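Local coordinates for protein 4-phosphoerythronate dehydrogenase (Lactobacillus jensenii, PDB 4PRK) that probably interconverts pyruvate and D-lactate with NAD(H) as a D-isomer specific 2-hydroxyacid dehydrogenase, at residues M109-A114 / S159-I164; S296-K301 / R305-I310; V239-L244 / K282-M287. One frame throughout, in Å; residues are numbered along the deposited sequence.

Contact 1: M109-A114 / S159-I164; sequences MAVTQA and SAVAQI
Val-111 and Ile-164 meet at a buried crossing of two helices. One bump, the CG2 methyl of Ile-164, faces the notch between the two methyls of Val-111: it lies 3.8 Å from Val-111 CG2 and 4.0 Å from Val-111 CG1. The valine offers both branches because chi1 of 163° sets CG1 anti to the backbone N and leaves CG2 beside it. The two side chains approach at a slant, so the isoleucine methyl rests against the fork. One turn earlier on its helix, Val-161 supplies the second bump. Its CG2 lies 4.3 Å from Ala-110 CB, a small side chain that leaves a shallow dip in the helix surface, while its other methyl, CG1, comes to 4.5 Å from Val-111 CG2. Val-161 therefore straddles two consecutive residues of 109-114, and Val-111 CG2 lies within reach of both Val-161 and Ile-164. No polar atom takes part and no hydrogen bond crosses. The helix segments run at 49° to each other with their axes 10.1 Å apart, a spacing that short side chains fill with methyls alone. On another side of helix 103-118, Gln-113 NE2 makes weak bonds to Met-109 SD and to Thr-293 OG1, and the second subunit packs there through its Ile-121. Helix 155-167 follows strand 148-152 in the first beta-alpha-beta crossover of the Rossmann fold, and Val-161 touches what is probably its glycine-rich dinucleotide-binding turn. Around the contact, Ala-107 extends the meeting surface under Val-161, Phe-165 packs on both Val-111 and Ala-114, and Ile-231 touches Ala-110, so helix 103-118 packs beside helix 155-167 and also rests on strand 229-232.

Contact 2: S296-K301 / R305-I310; sequences SAYFTK and RNMIEI
Lys-301 O accepts a nearly straight bond from Arg-305 N (3.0 Å, N-H...O angle 165°), the i to i+4 bond of the first turn of helix 301-319, into which the loop leads. The loop is folded tightly before it: a type I turn spans Ser-296 to Phe-299, an inverse gamma turn centres on Phe-299, and Thr-300 is the N-cap, its OG1 accepting from Ser-303 N. Met-307 extends back to the loop and, bent at chi3, brings CE to 3.4 Å from Tyr-298 CD2; the two side chains cross at about a right angle. One face of the Tyr-298 ring carries Phe-299 CB over its centre, and its OH bonds to Asn-135 of the second subunit. Arg-305 leads away from the loop and grips Asn-306 OD1 side-on, from NE (2.9 Å) and from NH1 (2.7 Å), with the oxygen in the guanidinium plane. Were this arginine an alanine, Asn-306 OD1 would probably lose both donors, leaving the amide to its ND2 bonds with Tyr-101 O and Tyr-179 OH of the third subunit. A capped helix start of this kind begins the C-terminal helix by which two-domain dehydrogenases of this family return to the N-terminal domain.

Contact 3: V239-L244 / K282-M287; sequences VDTAAL and KKLAAM
Leu-284 reaches across to Thr-241 and Leu-244, joining helices 279-285 and 241-250 on the Rossmann-fold coenzyme domain. Its stem stands back: Leu-284 CB is 6.4 Å from both Thr-241 CG2 and Leu-244 CD2. With CG anti to the carbonyl carbon (chi1 -72°), the chain then runs out toward the other helix, and Leu-284 CG lies 5.1 Å from Thr-241 CG2. The contact is made at the fork. Leu-284 CD1 comes to 4.1 Å from Thr-241 CG2, the two side chains slanting past each other. Both methyls lie at about the same distance from Leu-244 CD2, Leu-284 CD2 at 4.5 Å and Leu-284 CD1 at 4.6 Å, in a loose, wholly apolar meeting. The same leucine also packs on Ile-245, Leu-258 and Leu-261, and Leu-244 rests on Ala-256 and Leu-258, so both leucines touch Leu-258 of strand 255-258. Thr-241 opens its helix, and its methyl is carried at the start of a turn capped by the residue before it. There Asp-240 OD1 accepts from Ala-243 N at 3.1 Å, the N-H pointing almost straight at the oxygen (166°) but arriving from well above the carboxylate plane.

Contacts 1 and 3 both join helices of the coenzyme domain, are buried and meet only through carbon atoms of side chains, yet they hold different elements: helices 103-118 and 155-167 in one, 241-250 and 279-285 in the other, with centres about 22 Å apart. Contact 2 is only partly buried and mixes a backbone bond with methionine-tyrosine packing and polar ends, in a loop covered by the second subunit, with the third reaching Asn-306 on the helix. It adjoins contact 1 through Met-109, whose CE lies 3.6 Å from Ser-296 OG, and both face the second subunit. Contact 3 keeps its nearest atoms about 14 Å from contact 2. Capped helix starts recur in contacts 2 and 3.

Contact 1: M109-A114 / S159-I164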
ATOM      1  N   MET A 109       4.515 -13.733  -9.923  1.00 24.50           N
ATOM      2  CA  MET A 109       4.075 -15.045 -10.439  1.00 25.24           C
ATOM      3  C   MET A 109       3.559 -15.854  -9.210  1.00 24.83           C
ATOM      4  O   MET A 109       2.476 -16.442  -9.223  1.00 25.11           O
ATOM      5  CB  MET A 109       5.214 -15.778 -11.189  1.00 23.33           C
ATOM      6  CG  MET A 109       4.854 -17.184 -11.640  1.00 26.87           C
ATOM      7  SD  MET A 109       3.522 -17.200 -12.871  1.00 30.60           S
ATOM      8  CE  MET A 109       4.414 -17.926 -14.231  1.00 31.20           C
ATOM      9  N   ALA A 110       4.314 -15.817  -8.132  1.00 24.09           N
ATOM     10  CA  ALA A 110       3.890 -16.486  -6.927  1.00 24.63           C
ATOM     11  C   ALA A 110       2.527 -15.988  -6.449  1.00 25.20           C
ATOM     12  O   ALA A 110       1.653 -16.768  -6.144  1.00 26.09           O
ATOM     13  CB  ALA A 110       4.924 -16.256  -5.878  1.00 26.56           C
ATOM     14  N   VAL A 111       2.355 -14.671  -6.369  1.00 24.90           N
ATOM     15  CA  VAL A 111       1.110 -14.093  -5.883  1.00 22.79           C
ATOM     16  C   VAL A 111      -0.030 -14.478  -6.820  1.00 24.81           C
ATOM     17  O   VAL A 111      -1.113 -14.881  -6.365  1.00 23.58           O
ATOM     18  CB  VAL A 111       1.193 -12.565  -5.835  1.00 21.24           C
ATOM     19  CG1 VAL A 111      -0.173 -11.899  -5.727  1.00 22.11           C
ATOM     20  CG2 VAL A 111       2.087 -12.137  -4.730  1.00 21.27           C
ATOM     21  N   THR A 112       0.201 -14.278  -8.119  1.00 23.51           N
ATOM     22  CA  THR A 112      -0.798 -14.589  -9.131  1.00 23.82           C
ATOM     23  C   THR A 112      -1.275 -16.023  -8.994  1.00 24.11           C
ATOM     24  O   THR A 112      -2.501 -16.312  -8.990  1.00 24.97           O
ATOM     25  CB  THR A 112      -0.177 -14.418 -10.541  1.00 24.36           C
ATOM     26  OG1 THR A 112       0.035 -13.051 -10.791  1.00 23.43           O
ATOM     27  CG2 THR A 112      -1.038 -14.932 -11.596  1.00 23.35           C
ATOM     28  N   GLN A 113      -0.324 -16.949  -8.898  1.00 23.36           N
ATOM     29  CA  GLN A 113      -0.701 -18.370  -8.765  1.00 23.67           C
ATOM     30  C   GLN A 113      -1.458 -18.636  -7.473  1.00 22.99           C
ATOM     31  O   GLN A 113      -2.510 -19.294  -7.498  1.00 20.56           O
ATOM     32  CB  GLN A 113       0.523 -19.268  -8.818  1.00 26.34           C
ATOM     33  CG  GLN A 113       1.040 -19.426 -10.221  1.00 26.64           C
ATOM     34  CD  GLN A 113       2.112 -20.522 -10.374  1.00 27.40           C
ATOM     35  OE1 GLN A 113       2.138 -21.500  -9.640  1.00 27.09           O
ATOM     36  NE2 GLN A 113       2.995 -20.351 -11.368  1.00 27.13           N
ATOM     37  N   ALA A 114      -0.985 -18.062  -6.365  1.00 21.52           N
ATOM     38  CA  ALA A 114      -1.711 -18.179  -5.099  1.00 24.02           C
ATOM     39  C   ALA A 114      -3.151 -17.649  -5.164  1.00 25.89           C
ATOM     40  O   ALA A 114      -4.051 -18.276  -4.596  1.00 22.62           O
ATOM     41  CB  ALA A 114      -0.994 -17.510  -3.942  1.00 23.11           C
ATOM     42  N   SER A 159      10.645 -11.033   0.064  1.00 21.74           N
ATOM     43  CA  SER A 159      10.362  -9.685   0.515  1.00 25.60           C
ATOM     44  C   SER A 159       9.347  -8.970  -0.368  1.00 25.11           C
ATOM     45  O   SER A 159       8.490  -8.257   0.101  1.00 27.15           O
ATOM     46  CB  SER A 159      11.665  -8.873   0.533  1.00 25.79           C
ATOM     47  OG  SER A 159      11.306  -7.560   0.759  1.00 31.41           O
ATOM     48  N   ALA A 160       9.502  -9.096  -1.668  1.00 25.24           N
ATOM     49  CA  ALA A 160       8.546  -8.516  -2.593  1.00 26.53           C
ATOM     50  C   ALA A 160       7.150  -9.190  -2.472  1.00 24.92           C
ATOM     51  O   ALA A 160       6.096  -8.517  -2.582  1.00 23.06           O
ATOM     52  CB  ALA A 160       9.090  -8.633  -4.032  1.00 27.34           C
ATOM     53  N   VAL A 161       7.144 -10.498  -2.247  1.00 23.08           N
ATOM     54  CA  VAL A 161       5.877 -11.226  -2.042  1.00 23.61           C
ATOM     55  C   VAL A 161       5.148 -10.710  -0.812  1.00 23.04           C
ATOM     56  O   VAL A 161       3.938 -10.563  -0.804  1.00 23.00           O
ATOM     57  CB  VAL A 161       6.078 -12.739  -1.865  1.00 25.59           C
ATOM     58  CG1 VAL A 161       4.757 -13.457  -1.385  1.00 25.61           C
ATOM     59  CG2 VAL A 161       6.568 -13.332  -3.160  1.00 25.51           C
ATOM     60  N   ALA A 162       5.921 -10.418   0.209  1.00 23.41           N
ATOM     61  CA  ALA A 162       5.429  -9.915   1.472  1.00 24.91           C
ATOM     62  C   ALA A 162       4.876  -8.474   1.338  1.00 26.71           C
ATOM     63  O   ALA A 162       3.793  -8.149   1.846  1.00 24.99           O
ATOM     64  CB  ALA A 162       6.563  -9.986   2.483  1.00 25.18           C
ATOM     65  N   GLN A 163       5.600  -7.632   0.615  1.00 26.36           N
ATOM     66  CA  GLN A 163       5.100  -6.284   0.290  1.00 28.31           C
ATOM     67  C   GLN A 163       3.748  -6.333  -0.430  1.00 23.86           C
ATOM     68  O   GLN A 163       2.823  -5.632  -0.078  1.00 21.25           O
ATOM     69  CB  GLN A 163       6.136  -5.528  -0.589  1.00 33.34           C
ATOM     70  CG  GLN A 163       7.505  -5.363   0.110  1.00 40.91           C
ATOM     71  CD  GLN A 163       8.634  -4.795  -0.752  1.00 41.60           C
ATOM     72  OE1 GLN A 163       9.776  -5.266  -0.708  1.00 45.27           O
ATOM     73  NE2 GLN A 163       8.332  -3.752  -1.495  1.00 46.97           N
ATOM     74  N   ILE A 164       3.629  -7.175  -1.434  1.00 23.19           N
ATOM     75  CA  ILE A 164       2.376  -7.256  -2.203  1.00 22.91           C
ATOM     76  C   ILE A 164       1.258  -7.814  -1.333  1.00 25.34           C
ATOM     77  O   ILE A 164       0.162  -7.172  -1.179  1.00 25.46           O
ATOM     78  CB  ILE A 164       2.559  -8.105  -3.488  1.00 23.11           C
ATOM     79  CG1 ILE A 164       3.539  -7.405  -4.422  1.00 21.75           C
ATOM     80  CG2 ILE A 164       1.205  -8.449  -4.187  1.00 23.01           C
ATOM     81  CD1 ILE A 164       4.049  -8.344  -5.516  1.00 24.83           C
TER

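Contact 2: S296-K301 / R305-I310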
ATOM      1  N   SER A 296       8.933 -20.140 -15.584  1.00 30.71           N
ATOM      2  CA  SER A 296       8.827 -18.883 -16.239  1.00 27.23           C
ATOM      3  C   SER A 296       8.501 -17.724 -15.269  1.00 29.52           C
ATOM      4  O   SER A 296       8.058 -16.618 -15.716  1.00 25.50           O
ATOM      5  CB  SER A 296       7.768 -19.018 -17.347  1.00 28.94           C
ATOM      6  OG  SER A 296       6.448 -19.382 -16.841  1.00 28.35           O
ATOM      7  N   ALA A 297       8.644 -17.917 -13.949  1.00 28.56           N
ATOM      8  CA  ALA A 297       8.321 -16.758 -13.042  1.00 26.53           C
ATOM      9  C   ALA A 297       9.174 -15.532 -13.460  1.00 24.83           C
ATOM     10  O   ALA A 297       8.733 -14.390 -13.450  1.00 27.04           O
ATOM     11  CB  ALA A 297       8.556 -17.103 -11.575  1.00 25.08           C
ATOM     12  N   TYR A 298      10.401 -15.767 -13.870  1.00 24.65           N
ATOM     13  CA  TYR A 298      11.299 -14.671 -14.249  1.00 24.66           C
ATOM     14  C   TYR A 298      10.917 -13.978 -15.564  1.00 24.57           C
ATOM     15  O   TYR A 298      11.457 -12.919 -15.858  1.00 24.67           O
ATOM     16  CB  TYR A 298      12.751 -15.199 -14.410  1.00 25.05           C
ATOM     17  CG  TYR A 298      12.890 -15.863 -15.781  1.00 29.42           C
ATOM     18  CD1 TYR A 298      12.500 -17.180 -15.996  1.00 30.62           C
ATOM     19  CD2 TYR A 298      13.338 -15.138 -16.875  1.00 30.03           C
ATOM     20  CE1 TYR A 298      12.578 -17.750 -17.250  1.00 30.55           C
ATOM     21  CE2 TYR A 298      13.397 -15.697 -18.139  1.00 33.59           C
ATOM     22  CZ  TYR A 298      13.012 -16.988 -18.326  1.00 31.99           C
ATOM     23  OH  TYR A 298      13.062 -17.506 -19.607  1.00 35.32           O
ATOM     24  N   PHE A 299      10.025 -14.544 -16.371  1.00 24.84           N
ATOM     25  CA  PHE A 299      10.031 -14.226 -17.802  1.00 25.85           C
ATOM     26  C   PHE A 299       9.148 -12.999 -18.087  1.00 26.61           C
ATOM     27  O   PHE A 299       7.975 -13.147 -18.563  1.00 31.57           O
ATOM     28  CB  PHE A 299       9.574 -15.483 -18.577  1.00 27.21           C
ATOM     29  CG  PHE A 299       9.660 -15.370 -20.078  1.00 27.71           C
ATOM     30  CD1 PHE A 299      10.757 -14.782 -20.695  1.00 27.70           C
ATOM     31  CD2 PHE A 299       8.675 -15.923 -20.873  1.00 28.83           C
ATOM     32  CE1 PHE A 299      10.813 -14.683 -22.072  1.00 27.67           C
ATOM     33  CE2 PHE A 299       8.744 -15.846 -22.250  1.00 29.65           C
ATOM     34  CZ  PHE A 299       9.829 -15.235 -22.844  1.00 27.67           C
ATOM     35  N   THR A 300       9.665 -11.817 -17.723  1.00 24.44           N
ATOM     36  CA  THR A 300       9.080 -10.518 -18.106  1.00 27.46           C
ATOM     37  C   THR A 300      10.086  -9.733 -18.944  1.00 28.46           C
ATOM     38  O   THR A 300      11.252 -10.101 -19.033  1.00 27.72           O
ATOM     39  CB  THR A 300       8.777  -9.657 -16.881  1.00 27.86           C
ATOM     40  OG1 THR A 300      10.009  -9.362 -16.199  1.00 29.84           O
ATOM     41  CG2 THR A 300       7.876 -10.441 -15.935  1.00 30.13           C
ATOM     42  N   LYS A 301       9.613  -8.658 -19.561  1.00 30.01           N
ATOM     43  CA  LYS A 301      10.451  -7.776 -20.361  1.00 31.21           C
ATOM     44  C   LYS A 301      11.545  -7.166 -19.501  1.00 30.53           C
ATOM     45  O   LYS A 301      12.655  -7.026 -19.920  1.00 25.43           O
ATOM     46  CB  LYS A 301       9.633  -6.614 -20.886  1.00 32.06           C
ATOM     47  CG  LYS A 301       8.462  -6.989 -21.779  1.00 38.88           C
ATOM     48  CD  LYS A 301       8.860  -7.015 -23.238  1.00 46.67           C
ATOM     49  CE  LYS A 301       7.639  -6.927 -24.138  1.00 54.48           C
ATOM     50  NZ  LYS A 301       8.131  -6.864 -25.551  1.00 61.51           N
ATOM     51  N   ARG A 305      15.569  -7.818 -20.283  1.00 29.32           N
ATOM     52  CA  ARG A 305      16.391  -6.658 -20.478  1.00 33.25           C
ATOM     53  C   ARG A 305      17.518  -6.526 -19.429  1.00 36.16           C
ATOM     54  O   ARG A 305      18.649  -6.230 -19.782  1.00 32.95           O
ATOM     55  CB  ARG A 305      15.544  -5.417 -20.438  1.00 35.34           C
ATOM     56  CG  ARG A 305      16.385  -4.190 -20.622  1.00 39.96           C
ATOM     57  CD  ARG A 305      15.744  -2.991 -20.020  1.00 42.30           C
ATOM     58  NE  ARG A 305      15.869  -3.000 -18.574  1.00 44.85           N
ATOM     59  CZ  ARG A 305      15.340  -2.062 -17.799  1.00 49.12           C
ATOM     60  NH1 ARG A 305      15.474  -2.118 -16.481  1.00 49.10           N
ATOM     61  NH2 ARG A 305      14.662  -1.067 -18.350  1.00 48.47           N
ATOM     62  N   ASN A 306      17.189  -6.721 -18.146  1.00 29.83           N
ATOM     63  CA  ASN A 306      18.159  -6.603 -17.086  1.00 31.26           C
ATOM     64  C   ASN A 306      19.253  -7.616 -17.209  1.00 32.22           C
ATOM     65  O   ASN A 306      20.409  -7.286 -16.977  1.00 31.97           O
ATOM     66  CB  ASN A 306      17.509  -6.644 -15.712  1.00 30.31           C
ATOM     67  CG  ASN A 306      16.774  -5.353 -15.406  1.00 34.62           C
ATOM     68  OD1 ASN A 306      16.866  -4.359 -16.169  1.00 34.72           O
ATOM     69  ND2 ASN A 306      16.014  -5.342 -14.312  1.00 36.82           N
ATOM     70  N   MET A 307      18.924  -8.809 -17.652  1.00 31.54           N
ATOM     71  CA  MET A 307      19.941  -9.815 -17.839  1.00 34.82           C
ATOM     72  C   MET A 307      20.994  -9.380 -18.855  1.00 39.12           C
ATOM     73  O   MET A 307      22.183  -9.669 -18.681  1.00 39.03           O
ATOM     74  CB  MET A 307      19.325 -11.151 -18.252  1.00 39.43           C
ATOM     75  CG  MET A 307      18.635 -11.871 -17.090  1.00 46.74           C
ATOM     76  SD  MET A 307      17.828 -13.433 -17.548  1.00 51.14           S
ATOM     77  CE  MET A 307      16.183 -13.225 -16.888  1.00 60.89           C
ATOM     78  N   ILE A 308      20.564  -8.687 -19.902  1.00 41.45           N
ATOM     79  CA  ILE A 308      21.482  -8.117 -20.882  1.00 39.32           C
ATOM     80  C   ILE A 308      22.159  -6.873 -20.325  1.00 40.41           C
ATOM     81  O   ILE A 308      23.401  -6.794 -20.289  1.00 38.94           O
ATOM     82  CB  ILE A 308      20.718  -7.796 -22.170  1.00 45.06           C
ATOM     83  CG1 ILE A 308      20.456  -9.095 -22.932  1.00 49.46           C
ATOM     84  CG2 ILE A 308      21.496  -6.830 -23.038  1.00 49.88           C
ATOM     85  CD1 ILE A 308      19.368  -8.972 -23.970  1.00 55.07           C
ATOM     86  N   GLU A 309      21.373  -5.901 -19.856  1.00 32.88           N
ATOM     87  CA  GLU A 309      21.958  -4.609 -19.558  1.00 36.38           C
ATOM     88  C   GLU A 309      22.820  -4.564 -18.283  1.00 43.57           C
ATOM     89  O   GLU A 309      23.793  -3.763 -18.213  1.00 40.34           O
ATOM     90  CB  GLU A 309      20.910  -3.490 -19.575  1.00 35.30           C
ATOM     91  CG  GLU A 309      20.310  -3.354 -20.957  1.00 34.73           C
ATOM     92  CD  GLU A 309      19.400  -2.157 -21.098  1.00 42.03           C
ATOM     93  OE1 GLU A 309      19.216  -1.387 -20.114  1.00 38.74           O
ATOM     94  OE2 GLU A 309      18.891  -1.995 -22.238  1.00 46.10           O
ATOM     95  N   ILE A 310      22.499  -5.412 -17.293  1.00 38.70           N
ATOM     96  CA  ILE A 310      23.328  -5.472 -16.095  1.00 41.06           C
ATOM     97  C   ILE A 310      24.695  -6.152 -16.352  1.00 38.57           C
ATOM     98  O   ILE A 310      25.730  -5.618 -15.937  1.00 38.24           O
ATOM     99  CB  ILE A 310      22.599  -6.121 -14.895  1.00 42.91           C
ATOM    100  CG1 ILE A 310      21.431  -5.186 -14.450  1.00 43.63           C
ATOM    101  CG2 ILE A 310      23.583  -6.339 -13.743  1.00 42.26           C
ATOM    102  CD1 ILE A 310      20.522  -5.737 -13.357  1.00 41.35           C
TER

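Contact 3: V239-L244 / K282-M287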
ATOM      1  N   VAL A 239      11.080 -29.429  -2.538  1.00 28.54           N
ATOM      2  CA  VAL A 239       9.820 -30.098  -2.271  1.00 29.38           C
ATOM      3  C   VAL A 239       9.893 -31.542  -2.736  1.00 30.21           C
ATOM      4  O   VAL A 239      10.280 -31.798  -3.860  1.00 29.45           O
ATOM      5  CB  VAL A 239       8.684 -29.419  -3.029  1.00 28.77           C
ATOM      6  CG1 VAL A 239       7.404 -30.229  -2.891  1.00 29.87           C
ATOM      7  CG2 VAL A 239       8.492 -27.982  -2.517  1.00 30.81           C
ATOM      8  N   ASP A 240       9.511 -32.463  -1.859  1.00 32.18           N
ATOM      9  CA  ASP A 240       9.386 -33.881  -2.198  1.00 33.27           C
ATOM     10  C   ASP A 240       8.099 -34.055  -2.987  1.00 29.75           C
ATOM     11  O   ASP A 240       7.017 -34.136  -2.391  1.00 29.00           O
ATOM     12  CB  ASP A 240       9.311 -34.727  -0.896  1.00 36.10           C
ATOM     13  CG  ASP A 240       9.162 -36.250  -1.154  1.00 36.57           C
ATOM     14  OD1 ASP A 240       8.545 -36.712  -2.140  1.00 39.23           O
ATOM     15  OD2 ASP A 240       9.657 -36.990  -0.315  1.00 39.75           O
ATOM     16  N   THR A 241       8.225 -34.186  -4.301  1.00 27.95           N
ATOM     17  CA  THR A 241       7.086 -34.279  -5.176  1.00 31.26           C
ATOM     18  C   THR A 241       6.091 -35.384  -4.933  1.00 33.68           C
ATOM     19  O   THR A 241       4.877 -35.191  -5.077  1.00 39.37           O
ATOM     20  CB  THR A 241       7.547 -34.423  -6.600  1.00 36.34           C
ATOM     21  OG1 THR A 241       8.522 -33.405  -6.872  1.00 34.95           O
ATOM     22  CG2 THR A 241       6.332 -34.312  -7.558  1.00 35.48           C
ATOM     23  N   ALA A 242       6.593 -36.551  -4.600  1.00 35.54           N
ATOM     24  CA  ALA A 242       5.765 -37.694  -4.209  1.00 32.97           C
ATOM     25  C   ALA A 242       4.870 -37.303  -3.051  1.00 33.48           C
ATOM     26  O   ALA A 242       3.651 -37.550  -3.067  1.00 37.13           O
ATOM     27  CB  ALA A 242       6.673 -38.883  -3.793  1.00 29.70           C
ATOM     28  N   ALA A 243       5.484 -36.712  -2.025  1.00 33.85           N
ATOM     29  CA  ALA A 243       4.733 -36.299  -0.811  1.00 34.19           C
ATOM     30  C   ALA A 243       3.748 -35.206  -1.146  1.00 33.12           C
ATOM     31  O   ALA A 243       2.687 -35.160  -0.527  1.00 32.27           O
ATOM     32  CB  ALA A 243       5.649 -35.805   0.296  1.00 33.16           C
ATOM     33  N   LEU A 244       4.104 -34.350  -2.119  1.00 31.80           N
ATOM     34  CA  LEU A 244       3.218 -33.279  -2.582  1.00 30.17           C
ATOM     35  C   LEU A 244       1.960 -33.892  -3.223  1.00 31.13           C
ATOM     36  O   LEU A 244       0.819 -33.564  -2.861  1.00 29.54           O
ATOM     37  CB  LEU A 244       3.975 -32.348  -3.560  1.00 30.45           C
ATOM     38  CG  LEU A 244       3.128 -31.340  -4.361  1.00 30.80           C
ATOM     39  CD1 LEU A 244       2.332 -30.470  -3.434  1.00 32.39           C
ATOM     40  CD2 LEU A 244       3.921 -30.438  -5.286  1.00 32.60           C
ATOM     41  N   LYS A 282       2.693 -35.391 -15.097  1.00 36.20           N
ATOM     42  CA  LYS A 282       1.385 -35.726 -15.671  1.00 37.38           C
ATOM     43  C   LYS A 282       0.281 -35.804 -14.601  1.00 36.61           C
ATOM     44  O   LYS A 282      -0.855 -35.336 -14.809  1.00 39.21           O
ATOM     45  CB  LYS A 282       1.458 -37.041 -16.480  1.00 40.62           C
ATOM     46  CG  LYS A 282       2.269 -36.910 -17.765  1.00 42.03           C
ATOM     47  CD  LYS A 282       2.380 -38.215 -18.532  1.00 43.09           C
ATOM     48  CE  LYS A 282       3.230 -38.042 -19.774  1.00 43.90           C
ATOM     49  NZ  LYS A 282       3.355 -39.265 -20.647  1.00 47.50           N
ATOM     50  N   LYS A 283       0.610 -36.354 -13.439  1.00 35.42           N
ATOM     51  CA  LYS A 283      -0.330 -36.342 -12.331  1.00 36.48           C
ATOM     52  C   LYS A 283      -0.672 -34.907 -11.950  1.00 36.99           C
ATOM     53  O   LYS A 283      -1.835 -34.591 -11.787  1.00 35.95           O
ATOM     54  CB  LYS A 283       0.195 -37.078 -11.109  1.00 39.02           C
ATOM     55  CG  LYS A 283       0.183 -38.581 -11.255  1.00 43.58           C
ATOM     56  CD  LYS A 283       0.237 -39.243  -9.900  1.00 49.06           C
ATOM     57  CE  LYS A 283       0.023 -40.738 -10.013  1.00 55.04           C
ATOM     58  NZ  LYS A 283       0.898 -41.477  -9.054  1.00 56.29           N
ATOM     59  N   LEU A 284       0.332 -34.034 -11.838  1.00 37.63           N
ATOM     60  CA  LEU A 284       0.091 -32.671 -11.319  1.00 35.68           C
ATOM     61  C   LEU A 284      -0.773 -31.852 -12.285  1.00 31.27           C
ATOM     62  O   LEU A 284      -1.757 -31.233 -11.901  1.00 26.66           O
ATOM     63  CB  LEU A 284       1.421 -31.998 -10.981  1.00 34.82           C
ATOM     64  CG  LEU A 284       2.080 -32.604  -9.726  1.00 33.50           C
ATOM     65  CD1 LEU A 284       3.527 -32.163  -9.556  1.00 32.49           C
ATOM     66  CD2 LEU A 284       1.315 -32.262  -8.462  1.00 35.77           C
ATOM     67  N   ALA A 285      -0.437 -31.985 -13.555  1.00 33.86           N
ATOM     68  CA  ALA A 285      -1.044 -31.260 -14.644  1.00 33.32           C
ATOM     69  C   ALA A 285      -2.493 -31.628 -14.790  1.00 33.62           C
ATOM     70  O   ALA A 285      -3.280 -30.831 -15.302  1.00 34.55           O
ATOM     71  CB  ALA A 285      -0.308 -31.565 -15.932  1.00 35.15           C
ATOM     72  N   ALA A 286      -2.863 -32.805 -14.312  1.00 33.53           N
ATOM     73  CA  ALA A 286      -4.270 -33.275 -14.391  1.00 32.41           C
ATOM     74  C   ALA A 286      -5.129 -32.766 -13.254  1.00 32.19           C
ATOM     75  O   ALA A 286      -6.332 -32.904 -13.306  1.00 30.85           O
ATOM     76  CB  ALA A 286      -4.302 -34.810 -14.410  1.00 32.60           C
ATOM     77  N   MET A 287      -4.514 -32.204 -12.210  1.00 30.38           N
ATOM     78  CA  MET A 287      -5.250 -31.751 -11.035  1.00 28.86           C
ATOM     79  C   MET A 287      -5.762 -30.306 -11.241  1.00 29.28           C
ATOM     80  O   MET A 287      -4.987 -29.400 -11.520  1.00 29.49           O
ATOM     81  CB  MET A 287      -4.360 -31.849  -9.792  1.00 32.46           C
ATOM     82  CG  MET A 287      -4.043 -33.280  -9.308  1.00 29.81           C
ATOM     83  SD  MET A 287      -2.842 -33.243  -7.938  1.00 34.36           S
ATOM     84  CE  MET A 287      -2.552 -34.997  -7.652  1.00 34.33           C
TER